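Local structure of hypothetical protein Atu0492 (Agrobacterium tumefaciens, 2GMY) at residues 31-36 / 82-87; 41-46 / 128-133; 48-53 / 135-140. The protein is of unknown function but belongs to the carboxymuconolactone decarboxylase family and may act as an AhpD-like antioxidant defence protein. All blocks are in the same frame, centred on the assembly; numbering follows the deposited sequence.

Contact 1: residues 31-36 / 82-87; sequences EHRFIH and TEQERA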
ATOM      1  N   GLU A  31      28.682  -1.282 -18.163  1.00 23.52           N
ATOM      2  CA  GLU A  31      29.689  -1.456 -17.128  1.00 24.44           C
ATOM      3  C   GLU A  31      29.231  -2.513 -16.120  1.00 24.11           C
ATOM      4  O   GLU A  31      28.070  -2.516 -15.698  1.00 23.90           O
ATOM      5  CB  GLU A  31      29.914  -0.128 -16.417  1.00 25.05           C
ATOM      6  CG  GLU A  31      31.321   0.078 -15.919  1.00 30.33           C
ATOM      7  CD  GLU A  31      31.541   1.468 -15.366  1.00 35.12           C
ATOM      8  OE1 GLU A  31      31.297   2.465 -16.090  1.00 37.68           O
ATOM      9  OE2 GLU A  31      31.972   1.556 -14.200  1.00 37.24           O
ATOM     10  N   HIS A  32      30.137  -3.407 -15.736  1.00 23.41           N
ATOM     11  CA  HIS A  32      29.761  -4.511 -14.858  1.00 22.88           C
ATOM     12  C   HIS A  32      29.234  -4.040 -13.501  1.00 21.40           C
ATOM     13  O   HIS A  32      28.331  -4.663 -12.933  1.00 20.34           O
ATOM     14  CB  HIS A  32      30.902  -5.526 -14.716  1.00 24.07           C
ATOM     15  CG  HIS A  32      31.217  -6.243 -15.992  1.00 27.68           C
ATOM     16  ND1 HIS A  32      30.278  -6.986 -16.676  1.00 30.56           N
ATOM     17  CD2 HIS A  32      32.359  -6.318 -16.718  1.00 31.09           C
ATOM     18  CE1 HIS A  32      30.827  -7.491 -17.767  1.00 32.55           C
ATOM     19  NE2 HIS A  32      32.089  -7.099 -17.817  1.00 32.46           N
ATOM     20  N   ARG A  33      29.780  -2.933 -13.003  1.00 20.09           N
ATOM     21  CA  ARG A  33      29.307  -2.332 -11.759  1.00 19.49           C
ATOM     22  C   ARG A  33      27.811  -2.006 -11.822  1.00 18.02           C
ATOM     23  O   ARG A  33      27.075  -2.228 -10.850  1.00 17.12           O
ATOM     24  CB  ARG A  33      30.095  -1.066 -11.441  1.00 20.52           C
ATOM     25  CG  ARG A  33      29.634  -0.430 -10.149  1.00 23.72           C
ATOM     26  CD  ARG A  33      30.338   0.869  -9.816  1.00 29.66           C
ATOM     27  NE  ARG A  33      30.170   1.904 -10.828  1.00 34.46           N
ATOM     28  CZ  ARG A  33      31.110   2.249 -11.699  1.00 36.58           C
ATOM     29  NH1 ARG A  33      32.283   1.625 -11.687  1.00 38.91           N
ATOM     30  NH2 ARG A  33      30.882   3.217 -12.584  1.00 37.14           N
ATOM     31  N   PHE A  34      27.369  -1.502 -12.970  1.00 16.82           N
ATOM     32  CA  PHE A  34      25.955  -1.144 -13.156  1.00 16.14           C
ATOM     33  C   PHE A  34      25.079  -2.393 -13.270  1.00 15.99           C
ATOM     34  O   PHE A  34      23.945  -2.422 -12.768  1.00 15.43           O
ATOM     35  CB  PHE A  34      25.771  -0.233 -14.374  1.00 16.92           C
ATOM     36  CG  PHE A  34      26.510   1.085 -14.273  1.00 17.60           C
ATOM     37  CD1 PHE A  34      26.620   1.763 -13.052  1.00 19.30           C
ATOM     38  CD2 PHE A  34      27.069   1.663 -15.410  1.00 20.12           C
ATOM     39  CE1 PHE A  34      27.301   2.992 -12.964  1.00 20.81           C
ATOM     40  CE2 PHE A  34      27.748   2.883 -15.329  1.00 20.96           C
ATOM     41  CZ  PHE A  34      27.860   3.543 -14.100  1.00 19.77           C
ATOM     42  N   ILE A  35      25.604  -3.426 -13.930  1.00 15.43           N
ATOM     43  CA  ILE A  35      24.891  -4.696 -14.019  1.00 15.65           C
ATOM     44  C   ILE A  35      24.717  -5.294 -12.614  1.00 14.78           C
ATOM     45  O   ILE A  35      23.614  -5.715 -12.243  1.00 14.46           O
ATOM     46  CB  ILE A  35      25.585  -5.677 -14.993  1.00 16.26           C
ATOM     47  CG1 ILE A  35      25.577  -5.091 -16.408  1.00 16.85           C
ATOM     48  CG2 ILE A  35      24.872  -7.038 -14.964  1.00 17.34           C
ATOM     49  CD1 ILE A  35      26.335  -5.957 -17.436  1.00 17.42           C
ATOM     50  N   HIS A  36      25.793  -5.301 -11.827  1.00 13.93           N
ATOM     51  CA  HIS A  36      25.715  -5.774 -10.438  1.00 13.68           C
ATOM     52  C   HIS A  36      24.683  -5.002  -9.623  1.00 13.21           C
ATOM     53  O   HIS A  36      23.883  -5.585  -8.892  1.00 13.42           O
ATOM     54  CB  HIS A  36      27.066  -5.631  -9.744  1.00 13.97           C
ATOM     55  CG  HIS A  36      28.122  -6.523 -10.304  1.00 15.75           C
ATOM     56  ND1 HIS A  36      27.877  -7.835 -10.642  1.00 16.66           N
ATOM     57  CD2 HIS A  36      29.434  -6.301 -10.560  1.00 17.81           C
ATOM     58  CE1 HIS A  36      28.995  -8.384 -11.091  1.00 18.67           C
ATOM     59  NE2 HIS A  36      29.951  -7.474 -11.054  1.00 17.88           N
ATOM     60  N   THR A  82      27.487   7.105  -5.815  1.00 15.33           N
ATOM     61  CA  THR A  82      27.731   8.276  -6.652  1.00 15.21           C
ATOM     62  C   THR A  82      26.412   8.835  -7.200  1.00 15.66           C
ATOM     63  O   THR A  82      25.387   8.148  -7.185  1.00 15.03           O
ATOM     64  CB  THR A  82      28.628   7.922  -7.851  1.00 15.26           C
ATOM     65  OG1 THR A  82      27.887   7.127  -8.780  1.00 14.84           O
ATOM     66  CG2 THR A  82      29.880   7.142  -7.399  1.00 15.42           C
ATOM     67  N   GLU A  83      26.424  10.064  -7.716  1.00 15.72           N
ATOM     68  CA  GLU A  83      25.192  10.622  -8.272  1.00 16.26           C
ATOM     69  C   GLU A  83      24.684   9.773  -9.444  1.00 15.52           C
ATOM     70  O   GLU A  83      23.485   9.556  -9.584  1.00 15.74           O
ATOM     71  CB  GLU A  83      25.358  12.092  -8.676  1.00 17.56           C
ATOM     72  CG  GLU A  83      25.509  13.020  -7.458  1.00 21.28           C
ATOM     73  CD  GLU A  83      24.390  12.845  -6.418  1.00 26.97           C
ATOM     74  OE1 GLU A  83      23.197  12.948  -6.791  1.00 30.17           O
ATOM     75  OE2 GLU A  83      24.698  12.611  -5.218  1.00 29.41           O
ATOM     76  N   GLN A  84      25.609   9.266 -10.250  1.00 15.15           N
ATOM     77  CA  GLN A  84      25.241   8.381 -11.350  1.00 14.53           C
ATOM     78  C   GLN A  84      24.587   7.098 -10.829  1.00 14.01           C
ATOM     79  O   GLN A  84      23.551   6.679 -11.346  1.00 14.19           O
ATOM     80  CB  GLN A  84      26.465   8.017 -12.175  1.00 14.76           C
ATOM     81  CG  GLN A  84      26.134   7.152 -13.373  1.00 16.56           C
ATOM     82  CD  GLN A  84      27.335   6.926 -14.268  1.00 18.60           C
ATOM     83  OE1 GLN A  84      28.462   6.781 -13.790  1.00 19.09           O
ATOM     84  NE2 GLN A  84      27.090   6.853 -15.581  1.00 20.01           N
ATOM     85  N   GLU A  85      25.199   6.478  -9.820  1.00 12.65           N
ATOM     86  CA  GLU A  85      24.603   5.275  -9.197  1.00 11.85           C
ATOM     87  C   GLU A  85      23.218   5.577  -8.621  1.00 12.18           C
ATOM     88  O   GLU A  85      22.284   4.764  -8.762  1.00 12.18           O
ATOM     89  CB  GLU A  85      25.507   4.710  -8.101  1.00 11.81           C
ATOM     90  CG  GLU A  85      26.758   4.077  -8.669  1.00 12.96           C
ATOM     91  CD  GLU A  85      27.761   3.648  -7.608  1.00 15.07           C
ATOM     92  OE1 GLU A  85      27.880   4.329  -6.566  1.00 16.67           O
ATOM     93  OE2 GLU A  85      28.441   2.626  -7.833  1.00 16.31           O
ATOM     94  N   ARG A  86      23.076   6.732  -7.970  1.00 12.10           N
ATOM     95  CA  ARG A  86      21.762   7.127  -7.454  1.00 12.87           C
ATOM     96  C   ARG A  86      20.713   7.275  -8.541  1.00 12.65           C
ATOM     97  O   ARG A  86      19.549   6.914  -8.344  1.00 12.70           O
ATOM     98  CB  ARG A  86      21.827   8.416  -6.632  1.00 12.99           C
ATOM     99  CG  ARG A  86      22.627   8.252  -5.374  1.00 13.92           C
ATOM    100  CD  ARG A  86      22.640   9.545  -4.563  1.00 14.85           C
ATOM    101  NE  ARG A  86      21.344   9.804  -3.931  1.00 15.18           N
ATOM    102  CZ  ARG A  86      20.908   9.194  -2.827  1.00 14.61           C
ATOM    103  NH1 ARG A  86      21.663   8.290  -2.203  1.00 15.42           N
ATOM    104  NH2 ARG A  86      19.703   9.487  -2.350  1.00 16.53           N
ATOM    105  N   ALA A  87      21.126   7.809  -9.689  1.00 12.37           N
ATOM    106  CA  ALA A  87      20.220   7.977 -10.814  1.00 13.04           C
ATOM    107  C   ALA A  87      19.756   6.602 -11.282  1.00 12.66           C
ATOM    108  O   ALA A  87      18.575   6.369 -11.522  1.00 13.21           O
ATOM    109  CB  ALA A  87      20.928   8.707 -11.928  1.00 13.61           C
TER
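Phe34 and Glu85 mark the nearest backbone approach of two helix starts, their CA atoms 7.7 Å apart, while the axes of segments 32-36 and 83-87 cross at -41° and stay 11.4 Å from each other. Across this gap the contact is made by the side chains of Arg33, Phe34, Gln84 and Glu85. Gln84 reaches across with an extended chain and brings its amide to the rim of the Phe34 ring: OE1 lies 3.3 Å from Phe34 CZ, near the ring plane, and CD of Gln84 follows at 3.4 Å from the same CZ. Ring and amide planes are 68° apart, so the amide stands steeply against the ring edge instead of lying over a face. Phe115 meets the same ring edge-to-face.

Beside this pair, the first turn of helix 83-96 carries a capping box: Thr82, at the N-cap, takes Glu85 N on its OG1 at 3.0 Å, and Thr82 N returns a bond to Glu85 OE1 at 2.9 Å. The box fixes one carboxylate oxygen and leaves OE2 facing the helix 32-45 side. There Arg33 answers. Its chain bends at chi3 (60°), which sets NE 3.5 Å from Glu85 OE2 in a long salt bridge; CD of Arg33 lies 3.3 Å from that oxygen. The guanidinium and carboxylate are steeply inclined to each other, and the oxygen approaches obliquely. Trp68 NE1 donates to OE2 as well, so this buried carboxylate has partners on both oxygens, which would be expected to stabilise its charged form.

Contact 2: residues 41-46 / 128-133; sequences RASIIN and GAINTW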
ATOM      1  N   ARG A  41      19.970  -4.716  -6.490  1.00 10.91           N
ATOM      2  CA  ARG A  41      18.872  -3.870  -5.992  1.00 10.89           C
ATOM      3  C   ARG A  41      17.488  -4.444  -6.307  1.00 10.86           C
ATOM      4  O   ARG A  41      16.634  -4.531  -5.408  1.00 11.12           O
ATOM      5  CB  ARG A  41      18.992  -2.427  -6.500  1.00 11.03           C
ATOM      6  CG  ARG A  41      17.860  -1.513  -6.026  1.00 11.50           C
ATOM      7  CD  ARG A  41      17.775  -1.389  -4.503  1.00 11.92           C
ATOM      8  NE  ARG A  41      16.559  -0.640  -4.174  1.00 12.65           N
ATOM      9  CZ  ARG A  41      16.038  -0.556  -2.956  1.00 13.67           C
ATOM     10  NH1 ARG A  41      16.639  -1.153  -1.919  1.00 13.59           N
ATOM     11  NH2 ARG A  41      14.916   0.138  -2.778  1.00 13.65           N
ATOM     12  N   ALA A  42      17.271  -4.871  -7.555  1.00 10.31           N
ATOM     13  CA  ALA A  42      15.971  -5.435  -7.932  1.00 10.42           C
ATOM     14  C   ALA A  42      15.674  -6.688  -7.112  1.00 10.08           C
ATOM     15  O   ALA A  42      14.540  -6.905  -6.671  1.00 11.26           O
ATOM     16  CB  ALA A  42      15.911  -5.722  -9.434  1.00 11.47           C
ATOM     17  N   SER A  43      16.707  -7.508  -6.904  1.00 10.24           N
ATOM     18  CA  SER A  43      16.535  -8.729  -6.111  1.00 10.95           C
ATOM     19  C   SER A  43      16.126  -8.440  -4.662  1.00 11.54           C
ATOM     20  O   SER A  43      15.282  -9.145  -4.098  1.00 11.55           O
ATOM     21  CB  SER A  43      17.807  -9.579  -6.158  1.00 11.09           C
ATOM     22  OG  SER A  43      18.066  -9.986  -7.492  1.00 11.94           O
ATOM     23  N   ILE A  44      16.709  -7.400  -4.070  1.00 11.32           N
ATOM     24  CA  ILE A  44      16.318  -6.996  -2.723  1.00 11.67           C
ATOM     25  C   ILE A  44      14.835  -6.573  -2.725  1.00 11.60           C
ATOM     26  O   ILE A  44      14.040  -7.024  -1.881  1.00 12.13           O
ATOM     27  CB  ILE A  44      17.216  -5.883  -2.192  1.00 11.99           C
ATOM     28  CG1 ILE A  44      18.625  -6.428  -1.934  1.00 11.84           C
ATOM     29  CG2 ILE A  44      16.657  -5.306  -0.893  1.00 11.22           C
ATOM     30  CD1 ILE A  44      19.694  -5.332  -1.781  1.00 14.21           C
ATOM     31  N   ILE A  45      14.453  -5.724  -3.673  1.00 11.44           N
ATOM     32  CA  ILE A  45      13.065  -5.244  -3.718  1.00 11.27           C
ATOM     33  C   ILE A  45      12.104  -6.412  -3.813  1.00 11.73           C
ATOM     34  O   ILE A  45      11.062  -6.458  -3.131  1.00 11.79           O
ATOM     35  CB  ILE A  45      12.850  -4.307  -4.914  1.00 11.25           C
ATOM     36  CG1 ILE A  45      13.659  -3.024  -4.718  1.00 11.64           C
ATOM     37  CG2 ILE A  45      11.367  -4.001  -5.099  1.00 11.90           C
ATOM     38  CD1 ILE A  45      13.689  -2.130  -5.941  1.00 13.32           C
ATOM     39  N   ASN A  46      12.460  -7.360  -4.678  1.00 10.54           N
ATOM     40  CA  ASN A  46      11.584  -8.497  -4.956  1.00 11.06           C
ATOM     41  C   ASN A  46      11.631  -9.608  -3.911  1.00 11.11           C
ATOM     42  O   ASN A  46      10.922 -10.599  -4.059  1.00 12.10           O
ATOM     43  CB  ASN A  46      11.861  -9.059  -6.338  1.00 11.45           C
ATOM     44  CG  ASN A  46      11.339  -8.163  -7.431  1.00 11.61           C
ATOM     45  OD1 ASN A  46      10.341  -7.451  -7.246  1.00 11.09           O
ATOM     46  ND2 ASN A  46      12.014  -8.182  -8.572  1.00 12.66           N
ATOM     47  N   GLY A 128      14.462  -5.748 -16.597  1.00 11.39           N
ATOM     48  CA  GLY A 128      13.468  -6.765 -16.968  1.00 11.40           C
ATOM     49  C   GLY A 128      13.994  -8.174 -16.714  1.00 11.36           C
ATOM     50  O   GLY A 128      13.277  -9.020 -16.139  1.00 12.06           O
ATOM     51  N   ALA A 129      15.240  -8.428 -17.133  1.00 11.77           N
ATOM     52  CA  ALA A 129      15.851  -9.746 -16.981  1.00 11.50           C
ATOM     53  C   ALA A 129      15.930 -10.193 -15.515  1.00 11.97           C
ATOM     54  O   ALA A 129      15.523 -11.308 -15.183  1.00 12.28           O
ATOM     55  CB  ALA A 129      17.226  -9.788 -17.644  1.00 12.43           C
ATOM     56  N   ILE A 130      16.409  -9.327 -14.624  1.00 12.04           N
ATOM     57  CA  ILE A 130      16.508  -9.749 -13.224  1.00 12.15           C
ATOM     58  C   ILE A 130      15.108  -9.926 -12.647  1.00 11.89           C
ATOM     59  O   ILE A 130      14.871 -10.822 -11.847  1.00 12.11           O
ATOM     60  CB  ILE A 130      17.399  -8.805 -12.364  1.00 12.36           C
ATOM     61  CG1 ILE A 130      17.561  -9.360 -10.938  1.00 11.44           C
ATOM     62  CG2 ILE A 130      16.894  -7.376 -12.409  1.00 11.38           C
ATOM     63  CD1 ILE A 130      18.215 -10.771 -10.878  1.00 14.18           C
ATOM     64  N   ASN A 131      14.165  -9.097 -13.094  1.00 11.90           N
ATOM     65  CA  ASN A 131      12.797  -9.241 -12.611  1.00 11.57           C
ATOM     66  C   ASN A 131      12.191 -10.603 -12.995  1.00 11.63           C
ATOM     67  O   ASN A 131      11.363 -11.158 -12.265  1.00 12.17           O
ATOM     68  CB  ASN A 131      11.929  -8.074 -13.081  1.00 12.14           C
ATOM     69  CG  ASN A 131      11.917  -6.952 -12.070  1.00 11.32           C
ATOM     70  OD1 ASN A 131      11.112  -6.946 -11.136  1.00 11.29           O
ATOM     71  ND2 ASN A 131      12.843  -6.010 -12.222  1.00 11.17           N
ATOM     72  N   THR A 132      12.644 -11.145 -14.130  1.00 11.67           N
ATOM     73  CA  THR A 132      12.251 -12.484 -14.554  1.00 12.50           C
ATOM     74  C   THR A 132      12.913 -13.544 -13.662  1.00 12.47           C
ATOM     75  O   THR A 132      12.231 -14.428 -13.130  1.00 12.21           O
ATOM     76  CB  THR A 132      12.551 -12.696 -16.045  1.00 13.20           C
ATOM     77  OG1 THR A 132      11.641 -11.885 -16.811  1.00 13.76           O
ATOM     78  CG2 THR A 132      12.343 -14.161 -16.442  1.00 14.10           C
ATOM     79  N   TRP A 133      14.229 -13.464 -13.487  1.00 12.89           N
ATOM     80  CA  TRP A 133      14.909 -14.426 -12.606  1.00 13.82           C
ATOM     81  C   TRP A 133      14.315 -14.409 -11.195  1.00 13.45           C
ATOM     82  O   TRP A 133      14.104 -15.464 -10.593  1.00 13.65           O
ATOM     83  CB  TRP A 133      16.409 -14.147 -12.518  1.00 15.42           C
ATOM     84  CG  TRP A 133      17.194 -14.518 -13.729  1.00 17.36           C
ATOM     85  CD1 TRP A 133      17.906 -13.671 -14.532  1.00 18.93           C
ATOM     86  CD2 TRP A 133      17.386 -15.837 -14.261  1.00 19.53           C
ATOM     87  NE1 TRP A 133      18.524 -14.385 -15.540  1.00 19.79           N
ATOM     88  CE2 TRP A 133      18.218 -15.714 -15.396  1.00 20.16           C
ATOM     89  CE3 TRP A 133      16.930 -17.111 -13.889  1.00 20.38           C
ATOM     90  CZ2 TRP A 133      18.613 -16.828 -16.174  1.00 19.60           C
ATOM     91  CZ3 TRP A 133      17.314 -18.216 -14.659  1.00 19.56           C
ATOM     92  CH2 TRP A 133      18.146 -18.064 -15.789  1.00 19.41           C
TER
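Ala42 and Asn131 come within 6.8 Å, CA to CA, where segments 41-45 and 128-133 cross at -40° with their axes 9.4 Å apart. The pair is a close helix-helix packing inside the all-helical AhpD-like fold, joining the end of helix 32-45 to the long helix 117-139. Ala42 points its CB at the other helix and meets CG2 of Ile130 at 3.5 Å. CG1 of Ile130, anti to the backbone N (chi1 -175°), is thereby placed 3.5 Å from Ser43 OG, and CD1 touches the same oxygen. His55 of helix 49-61 touches both of those side chains. Ser43 OG is itself engaged in hydrogen bonds with Lys39 O and Asn134 OD1, so its oxygen is satisfied although it packs on methyl and methylene carbons.

Asn46, one turn after Ala42, crosses the Asn131 side chain at about a right angle. Asn131 ND2 is occupied by Ile127 O and Thr96 OG1, while its OD1 also receives Arg135 NH1. Into this buried polar cluster Asn46 sends its ND2, which gives a nearly straight bond of 3.0 Å to Asn131 OD1; the acceptor lies close to the Asn46 amide plane, but the donor sits above the Asn131 carbonyl, 63° out of its plane.

Contact 3: residues 48-53 / 135-140; sequences CAFCVD and RIAVGF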
ATOM      1  N   CYS A  48      14.039 -11.686  -3.233  1.00 13.13           N
ATOM      2  CA  CYS A  48      14.629 -12.912  -3.771  1.00 13.46           C
ATOM      3  C   CYS A  48      15.979 -13.224  -3.120  1.00 13.76           C
ATOM      4  O   CYS A  48      17.027 -12.721  -3.560  1.00 13.51           O
ATOM      5  CB  CYS A  48      14.775 -12.817  -5.285  1.00 13.30           C
ATOM      6  SG  CYS A  48      15.267 -14.420  -5.977  1.00 15.01           S
ATOM      7  N   ALA A  49      15.945 -14.040  -2.066  1.00 13.77           N
ATOM      8  CA  ALA A  49      17.173 -14.435  -1.357  1.00 14.20           C
ATOM      9  C   ALA A  49      18.131 -15.183  -2.279  1.00 13.94           C
ATOM     10  O   ALA A  49      19.350 -14.967  -2.231  1.00 13.97           O
ATOM     11  CB  ALA A  49      16.846 -15.283  -0.145  1.00 14.50           C
ATOM     12  N   PHE A  50      17.579 -16.060  -3.116  1.00 14.61           N
ATOM     13  CA  PHE A  50      18.384 -16.821  -4.066  1.00 15.15           C
ATOM     14  C   PHE A  50      19.252 -15.880  -4.901  1.00 15.16           C
ATOM     15  O   PHE A  50      20.464 -16.077  -5.019  1.00 15.27           O
ATOM     16  CB  PHE A  50      17.499 -17.675  -4.977  1.00 16.27           C
ATOM     17  CG  PHE A  50      18.270 -18.572  -5.901  1.00 17.60           C
ATOM     18  CD1 PHE A  50      18.782 -19.785  -5.447  1.00 19.57           C
ATOM     19  CD2 PHE A  50      18.470 -18.210  -7.231  1.00 18.72           C
ATOM     20  CE1 PHE A  50      19.491 -20.626  -6.306  1.00 20.58           C
ATOM     21  CE2 PHE A  50      19.177 -19.047  -8.099  1.00 18.92           C
ATOM     22  CZ  PHE A  50      19.685 -20.258  -7.628  1.00 20.25           C
ATOM     23  N   CYS A  51      18.629 -14.853  -5.472  1.00 15.26           N
ATOM     24  CA  CYS A  51      19.367 -13.919  -6.308  1.00 15.57           C
ATOM     25  C   CYS A  51      20.228 -12.959  -5.502  1.00 15.46           C
ATOM     26  O   CYS A  51      21.330 -12.643  -5.929  1.00 15.49           O
ATOM     27  CB  CYS A  51      18.443 -13.164  -7.269  1.00 16.17           C
ATOM     28  SG  CYS A  51      17.664 -14.277  -8.506  1.00 18.28           S
ATOM     29  N   VAL A  52      19.748 -12.489  -4.346  1.00 13.97           N
ATOM     30  CA  VAL A  52      20.587 -11.614  -3.519  1.00 13.82           C
ATOM     31  C   VAL A  52      21.893 -12.320  -3.153  1.00 14.04           C
ATOM     32  O   VAL A  52      22.966 -11.755  -3.287  1.00 14.63           O
ATOM     33  CB  VAL A  52      19.859 -11.110  -2.249  1.00 13.96           C
ATOM     34  CG1 VAL A  52      20.839 -10.416  -1.293  1.00 13.39           C
ATOM     35  CG2 VAL A  52      18.721 -10.153  -2.638  1.00 13.97           C
ATOM     36  N   ASP A  53      21.790 -13.572  -2.730  1.00 14.44           N
ATOM     37  CA  ASP A  53      22.985 -14.333  -2.360  1.00 15.84           C
ATOM     38  C   ASP A  53      23.978 -14.366  -3.517  1.00 16.22           C
ATOM     39  O   ASP A  53      25.170 -14.101  -3.330  1.00 16.78           O
ATOM     40  CB  ASP A  53      22.629 -15.757  -1.952  1.00 15.56           C
ATOM     41  CG  ASP A  53      23.834 -16.525  -1.413  1.00 17.15           C
ATOM     42  OD1 ASP A  53      24.384 -16.090  -0.381  1.00 17.30           O
ATOM     43  OD2 ASP A  53      24.202 -17.558  -2.016  1.00 20.15           O
ATOM     44  N   ARG A 135      11.280 -13.708 -10.278  1.00 12.33           N
ATOM     45  CA  ARG A 135       9.977 -14.368 -10.307  1.00 12.59           C
ATOM     46  C   ARG A 135      10.090 -15.884 -10.400  1.00 12.75           C
ATOM     47  O   ARG A 135       9.325 -16.612  -9.763  1.00 13.46           O
ATOM     48  CB  ARG A 135       9.124 -13.784 -11.438  1.00 12.02           C
ATOM     49  CG  ARG A 135       8.635 -12.390 -11.082  1.00 12.41           C
ATOM     50  CD  ARG A 135       8.031 -11.585 -12.236  1.00 13.03           C
ATOM     51  NE  ARG A 135       7.361 -10.410 -11.667  1.00 12.91           N
ATOM     52  CZ  ARG A 135       7.996  -9.309 -11.262  1.00 12.85           C
ATOM     53  NH1 ARG A 135       9.325  -9.192 -11.396  1.00 12.48           N
ATOM     54  NH2 ARG A 135       7.302  -8.321 -10.716  1.00 10.82           N
ATOM     55  N   ILE A 136      11.057 -16.354 -11.187  1.00 13.18           N
ATOM     56  CA  ILE A 136      11.337 -17.781 -11.289  1.00 13.62           C
ATOM     57  C   ILE A 136      11.849 -18.328  -9.960  1.00 13.59           C
ATOM     58  O   ILE A 136      11.335 -19.332  -9.459  1.00 13.66           O
ATOM     59  CB  ILE A 136      12.342 -18.066 -12.431  1.00 13.61           C
ATOM     60  CG1 ILE A 136      11.690 -17.737 -13.781  1.00 14.21           C
ATOM     61  CG2 ILE A 136      12.840 -19.520 -12.398  1.00 15.06           C
ATOM     62  CD1 ILE A 136      12.692 -17.609 -14.940  1.00 15.59           C
ATOM     63  N   ALA A 137      12.842 -17.665  -9.379  1.00 13.32           N
ATOM     64  CA  ALA A 137      13.457 -18.177  -8.143  1.00 13.91           C
ATOM     65  C   ALA A 137      12.502 -18.139  -6.951  1.00 14.23           C
ATOM     66  O   ALA A 137      12.406 -19.104  -6.190  1.00 14.58           O
ATOM     67  CB  ALA A 137      14.727 -17.441  -7.831  1.00 14.62           C
ATOM     68  N   VAL A 138      11.806 -17.024  -6.770  1.00 13.80           N
ATOM     69  CA  VAL A 138      10.853 -16.954  -5.664  1.00 14.54           C
ATOM     70  C   VAL A 138       9.662 -17.871  -5.963  1.00 14.92           C
ATOM     71  O   VAL A 138       9.219 -18.644  -5.098  1.00 15.35           O
ATOM     72  CB  VAL A 138      10.413 -15.503  -5.385  1.00 14.31           C
ATOM     73  CG1 VAL A 138       9.354 -15.454  -4.286  1.00 14.23           C
ATOM     74  CG2 VAL A 138      11.621 -14.664  -4.984  1.00 14.81           C
ATOM     75  N   GLY A 139       9.157 -17.790  -7.192  1.00 14.82           N
ATOM     76  CA  GLY A 139       8.059 -18.638  -7.629  1.00 15.56           C
ATOM     77  C   GLY A 139       8.290 -20.122  -7.392  1.00 15.67           C
ATOM     78  O   GLY A 139       7.368 -20.838  -6.985  1.00 16.17           O
ATOM     79  N   PHE A 140       9.516 -20.586  -7.617  1.00 15.51           N
ATOM     80  CA  PHE A 140       9.813 -22.020  -7.460  1.00 15.97           C
ATOM     81  C   PHE A 140      10.591 -22.334  -6.179  1.00 16.45           C
ATOM     82  O   PHE A 140      11.100 -23.448  -6.008  1.00 16.56           O
ATOM     83  CB  PHE A 140      10.522 -22.561  -8.709  1.00 16.32           C
ATOM     84  CG  PHE A 140       9.705 -22.397  -9.980  1.00 16.92           C
ATOM     85  CD1 PHE A 140       8.316 -22.491  -9.945  1.00 18.32           C
ATOM     86  CD2 PHE A 140      10.324 -22.145 -11.195  1.00 18.42           C
ATOM     87  CE1 PHE A 140       7.553 -22.328 -11.107  1.00 18.08           C
ATOM     88  CE2 PHE A 140       9.572 -21.992 -12.366  1.00 17.48           C
ATOM     89  CZ  PHE A 140       8.186 -22.086 -12.318  1.00 18.04           C
TER
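Cys48 and Ala137 meet at the tight end of this contact, where the start of helix 49-61 sits against the last turn of helix 117-139. Ala137 points its CB into the other segment and touches three side chains there. The nearest is Cys48, whose SG lies 3.6 Å from Ala137 CB; SG is anti to the backbone N (chi1 -171°), a rotation that leaves it beside the carbonyl carbon. Cys51 SG is a more distant neighbour of Ala137 CB at 4.4 Å. Next to them the CG2 methyl of Val138 rests 3.7 Å from Cys48 CB. The backbones are close here too: the CA atoms of Cys48 and Val138 are 5.8 Å apart.

Cys48-Ala-Phe-Cys51 is a CXXC sequence at a helix N-terminus, the arrangement of the redox-active cysteines in AhpD proteins, and a similar role is consistent with the family. The two sulphurs are 3.5 Å apart, SG of Cys48 to SG of Cys51, so no disulphide is formed in this model. Cys48 is the N-cap, and its SG accepts from Cys51 N at 3.4 Å with an N-H...S angle of 156°. Asn134 packs on both cysteines.

The loose side is that of Phe50, the partly exposed member. Its ring leans obliquely on Ala137 with CD2 3.9 Å from that CB. The far end of the ring swings off, CZ of Phe50 lying 5.7 Å from Ala137 CB, and Ser142 lies against this residue. On the Val138 side a second subunit closes in instead, with its Gly102 against Val138.

In the fold
Contacts 1 and 2 share helix 32-45, one at its start and the other at its end, with centres 15 Å apart and nearest atoms about 5 Å apart. Contacts 2 and 3 share helix 117-139 and touch, their centres 9 Å apart: Ser43 O lies 3.0 Å from Cys48 N, probably a hydrogen bond, and Ser43 OG lies 3.2 Å from Cys51 CB. Through Ser43, contact 2 packs directly against the CXXC cysteines of contact 3, the presumed redox site. Contact 1 lies across the centre of the chain from contact 3, 22 Å between centres. A second subunit reaches contacts 2 and 3, whereas no other subunit touches contact 1.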